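Local coordinates for protein myroilysin (Myroides profundi, PDB 5CZW) that probably cleaves proteins as a zinc-dependent metalloendopeptidase of the astacin (M12A) family, kept latent here by its own propeptide, at residues A[80-84]-A[85-89]; A[108-111]-A[112-116]. The protein carries 1 engineered substitution. One frame throughout, in Å; residues are numbered along the deposited sequence.

Contact 1 (A[80-84]-A[85-89])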
loop_
_atom_site.group_PDB
_atom_site.type_symbol
_atom_site.label_atom_id
_atom_site.label_comp_id
_atom_site.label_asym_id
_atom_site.label_seq_id
_atom_site.Cartn_x
_atom_site.Cartn_y
_atom_site.Cartn_z
ATOM N N ASN A 80 -12.275 -11.822 5.269
ATOM C CA ASN A 80 -13.248 -12.681 4.603
ATOM C C ASN A 80 -13.383 -12.191 3.190
ATOM O O ASN A 80 -13.923 -11.124 2.945
ATOM C CB ASN A 80 -14.640 -12.562 5.298
ATOM C CG ASN A 80 -15.672 -13.534 4.686
ATOM O OD1 ASN A 80 -15.285 -14.443 3.917
ATOM N ND2 ASN A 80 -16.960 -13.356 5.007
ATOM N N PHE A 81 -12.888 -12.981 2.221
ATOM C CA PHE A 81 -12.937 -12.619 0.798
ATOM C C PHE A 81 -14.279 -13.003 0.196
ATOM O O PHE A 81 -14.587 -14.208 0.156
ATOM C CB PHE A 81 -11.806 -13.258 0.031
ATOM C CG PHE A 81 -10.468 -12.635 0.297
ATOM C CD1 PHE A 81 -9.778 -12.816 1.492
ATOM C CD2 PHE A 81 -9.969 -11.681 -0.561
ATOM C CE1 PHE A 81 -8.539 -12.154 1.744
ATOM C CE2 PHE A 81 -8.727 -11.044 -0.318
ATOM C CZ PHE A 81 -8.023 -11.304 0.815
ATOM N N VAL A 82 -15.031 -11.999 -0.225
ATOM C CA VAL A 82 -16.409 -12.143 -0.661
ATOM C C VAL A 82 -16.642 -11.642 -2.113
ATOM O O VAL A 82 -15.819 -10.908 -2.679
ATOM C CB VAL A 82 -17.331 -11.392 0.273
ATOM C CG1 VAL A 82 -17.067 -11.704 1.710
ATOM C CG2 VAL A 82 -17.125 -9.922 0.035
ATOM N N GLU A 83 -17.786 -12.019 -2.667
ATOM C CA GLU A 83 -18.173 -11.660 -3.990
ATOM C C GLU A 83 -19.605 -11.076 -4.017
ATOM O O GLU A 83 -20.258 -11.005 -5.092
ATOM C CB GLU A 83 -18.044 -12.894 -4.921
ATOM C CG GLU A 83 -16.614 -13.445 -4.945
ATOM C CD GLU A 83 -16.476 -14.767 -5.702
ATOM O OE1 GLU A 83 -17.244 -14.998 -6.664
ATOM O OE2 GLU A 83 -15.592 -15.568 -5.306
ATOM N N SER A 84 -20.083 -10.628 -2.856
ATOM C CA SER A 84 -21.390 -9.996 -2.723
ATOM C C SER A 84 -21.314 -8.693 -1.893
ATOM O O SER A 84 -20.375 -8.486 -1.165
ATOM C CB SER A 84 -22.326 -10.958 -2.000
ATOM O OG SER A 84 -21.858 -11.113 -0.640
ATOM N N GLY A 85 -22.363 -7.885 -1.976
ATOM C CA GLY A 85 -22.542 -6.656 -1.179
ATOM C C GLY A 85 -21.475 -5.623 -1.498
ATOM O O GLY A 85 -20.969 -5.629 -2.609
ATOM N N THR A 86 -21.149 -4.806 -0.485
ATOM C CA THR A 86 -20.173 -3.729 -0.593
ATOM C C THR A 86 -19.125 -4.121 0.427
ATOM O O THR A 86 -19.344 -4.020 1.624
ATOM C CB THR A 86 -20.748 -2.363 -0.159
ATOM O OG1 THR A 86 -21.746 -1.934 -1.095
ATOM C CG2 THR A 86 -19.631 -1.325 -0.184
ATOM N N PRO A 87 -18.017 -4.735 -0.013
ATOM C CA PRO A 87 -16.993 -5.199 0.869
ATOM C C PRO A 87 -16.371 -3.986 1.559
ATOM O O PRO A 87 -16.344 -2.869 1.011
ATOM C CB PRO A 87 -15.992 -5.846 -0.084
ATOM C CG PRO A 87 -16.775 -6.153 -1.309
ATOM C CD PRO A 87 -17.728 -5.025 -1.425
ATOM N N GLN A 88 -15.812 -4.214 2.723
ATOM C CA GLN A 88 -15.216 -3.132 3.487
ATOM C C GLN A 88 -13.885 -2.653 2.913
ATOM O O GLN A 88 -13.576 -1.447 2.893
ATOM C CB GLN A 88 -15.027 -3.548 4.934
ATOM C CG GLN A 88 -16.300 -3.634 5.731
ATOM C CD GLN A 88 -16.205 -4.372 7.028
ATOM O OE1 GLN A 88 -15.693 -5.467 7.096
ATOM N NE2 GLN A 88 -16.693 -3.740 8.068
ATOM N N ILE A 89 -13.111 -3.638 2.418
ATOM C CA ILE A 89 -11.849 -3.403 1.670
ATOM C C ILE A 89 -12.146 -3.816 0.271
ATOM O O ILE A 89 -12.640 -4.897 -0.009
ATOM C CB ILE A 89 -10.684 -4.191 2.256
ATOM C CG1 ILE A 89 -10.387 -3.623 3.668
ATOM C CG2 ILE A 89 -9.436 -4.106 1.358
ATOM C CD1 ILE A 89 -9.415 -4.445 4.447
#

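Contact 2 (A[108-111]-A[112-116])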
loop_
_atom_site.group_PDB
_atom_site.type_symbol
_atom_site.label_atom_id
_atom_site.label_comp_id
_atom_site.label_asym_id
_atom_site.label_seq_id
_atom_site.Cartn_x
_atom_site.Cartn_y
_atom_site.Cartn_z
ATOM N N LEU A 108 -13.434 2.669 5.559
ATOM C CA LEU A 108 -14.892 2.780 5.764
ATOM C C LEU A 108 -15.446 4.149 5.393
ATOM O O LEU A 108 -16.702 4.334 5.366
ATOM C CB LEU A 108 -15.227 2.403 7.221
ATOM C CG LEU A 108 -14.775 1.044 7.659
ATOM C CD1 LEU A 108 -15.065 0.991 9.140
ATOM C CD2 LEU A 108 -15.473 -0.065 6.841
ATOM N N SER A 109 -14.567 5.057 5.056
ATOM C CA SER A 109 -14.833 6.442 4.706
ATOM C C SER A 109 -14.827 6.617 3.188
ATOM O O SER A 109 -15.036 7.723 2.715
ATOM C CB SER A 109 -13.745 7.354 5.234
ATOM O OG SER A 109 -14.044 7.546 6.589
ATOM N N ILE A 110 -14.460 5.573 2.445
ATOM C CA ILE A 110 -14.319 5.688 1.003
ATOM C C ILE A 110 -15.681 5.359 0.361
ATOM O O ILE A 110 -16.306 4.334 0.685
ATOM C CB ILE A 110 -13.260 4.682 0.478
ATOM C CG1 ILE A 110 -11.867 4.918 1.126
ATOM C CG2 ILE A 110 -13.204 4.730 -1.042
ATOM C CD1 ILE A 110 -11.318 6.347 0.984
ATOM N N PRO A 111 -16.141 6.193 -0.602
ATOM C CA PRO A 111 -17.411 5.864 -1.248
ATOM C C PRO A 111 -17.424 4.489 -1.862
ATOM O O PRO A 111 -16.389 3.985 -2.333
ATOM C CB PRO A 111 -17.552 6.947 -2.349
ATOM C CG PRO A 111 -16.639 8.023 -1.952
ATOM C CD PRO A 111 -15.584 7.462 -1.051
ATOM N N SER A 112 -18.588 3.909 -1.922
ATOM C CA SER A 112 -18.684 2.477 -2.228
ATOM C C SER A 112 -18.356 2.129 -3.642
ATOM O O SER A 112 -18.190 0.941 -3.930
ATOM C CB SER A 112 -20.007 1.884 -1.766
ATOM O OG SER A 112 -21.051 2.513 -2.470
ATOM N N ASN A 113 -18.379 3.118 -4.534
ATOM C CA ASN A 113 -17.983 2.929 -5.913
ATOM C C ASN A 113 -16.528 3.170 -6.241
ATOM O O ASN A 113 -16.203 3.229 -7.416
ATOM C CB ASN A 113 -18.843 3.762 -6.866
ATOM C CG ASN A 113 -18.816 5.216 -6.565
ATOM O OD1 ASN A 113 -18.265 5.697 -5.560
ATOM N ND2 ASN A 113 -19.386 5.985 -7.514
ATOM N N GLU A 114 -15.656 3.249 -5.241
ATOM C CA GLU A 114 -14.244 3.525 -5.410
ATOM C C GLU A 114 -13.497 2.435 -4.653
ATOM O O GLU A 114 -14.016 1.804 -3.716
ATOM C CB GLU A 114 -13.883 4.865 -4.745
ATOM C CG GLU A 114 -14.417 6.090 -5.454
ATOM C CD GLU A 114 -13.972 7.409 -4.850
ATOM O OE1 GLU A 114 -13.075 7.475 -3.951
ATOM O OE2 GLU A 114 -14.584 8.417 -5.307
ATOM N N GLU A 115 -12.257 2.253 -5.031
ATOM C CA GLU A 115 -11.446 1.275 -4.344
ATOM C C GLU A 115 -10.831 1.774 -3.090
ATOM O O GLU A 115 -10.641 2.996 -2.879
ATOM C CB GLU A 115 -10.326 0.825 -5.281
ATOM C CG GLU A 115 -9.145 1.785 -5.429
ATOM C CD GLU A 115 -9.348 2.937 -6.374
ATOM O OE1 GLU A 115 -10.528 3.239 -6.722
ATOM O OE2 GLU A 115 -8.334 3.550 -6.748
ATOM N N THR A 116 -10.505 0.831 -2.171
ATOM C CA THR A 116 -9.810 1.199 -0.959
ATOM C C THR A 116 -8.294 0.754 -0.971
ATOM O O THR A 116 -7.518 1.140 -0.071
ATOM C CB THR A 116 -10.428 0.645 0.329
ATOM O OG1 THR A 116 -10.119 -0.767 0.425
ATOM C CG2 THR A 116 -11.897 0.938 0.346
#

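Contact 1 (A[80-84]-A[85-89])
V82 and P87 meet across the bend that follows strand 78-81, and theirs is the one close side-chain contact between 80-84 and 85-89. Methyl CG2 of V82 lies 4.0 Å from CG of the P87 ring, an apolar touch in which the two groups slant across one another. The first torsion of V82 (chi1 -49°) sets CG1 beside the backbone N and CG2 between that N and the carbonyl carbon, from where CG2 reaches the ring. The ring is buried, with Y54 and L2 also packing against it. The tip of the bend, S84 and G85, is exposed to solvent; no hydrogen bond joins 80-84 to 85-89, and the carbonyl oxygen of S84 stands 3.8 Å from the amide N of T86 without bonding to it. G85 takes a positive phi (64°), a conformation that favours glycine, and a beta carbon there would crowd S84 O. Backbone hydrogen bonds from N80 and V82 to V51, and from I89 to T50 and G52, fasten both ends of the bend to strand 48-54. This is a short, helix-free connection between two strands lying parallel to a shared neighbour, part of the mixed beta-sheet of the astacin-type metzincin fold.

Contact 2 (A[108-111]-A[112-116])
P111, I110 and E114 pack together around a type I beta turn running from P111 to E114. Its closing hydrogen bond goes from E114 N to P111 O at 3.1 Å. The E114 side chain turns back over the proline: CG sits beside its own backbone N (chi1 -71°) and the chain is extended beyond it, bringing the carboxylate against the ring, with OE1 3.8 Å from P111 CD and OE2 on the CG side. Its CB also meets CG2 of I110, 3.8 Å away, the two side chains crossing at about a right angle. Shortening E114 to an alanine removes the carboxylate, and CG and CD of the P111 ring would probably lose the neighbour that lies against them. I110 is buried; its CG2 also approaches E115 O (3.6 Å), and its CB packs on CG2 of T116 at 4.0 Å. R90 ties the loop to strand 89-92, donating from NE to E114 O and from its backbone N to T116 OG1. E115 starts away from 108-111, and its OE2 is hydrogen-bonded to the OH groups of Y100 and Y170. Among the exposed residues of the turn, OD1 of N113 lies 3.5 Å from CB of P111.

Both contacts are bends in loops bordering the same sheet, but contact 1 is a surface feature while contact 2 is partly buried. Contact 1 leads from strand 78-81 to strand 89-92; contact 2 belongs to the connection between the antiparallel neighbours 100-101 and 117-118. The first is held across its bend by apolar packing alone, the second by a backbone hydrogen bond as well as packing. The two loops touch, with I89 CA 3.4 Å from T116 OG1 and T86 CG2 meeting S112 CB. R90 serves both, its NH1 bonding to P87 O. Contact 2 lies nearer the metal centre: the T116 side chain is about 14 Å from the zinc ion.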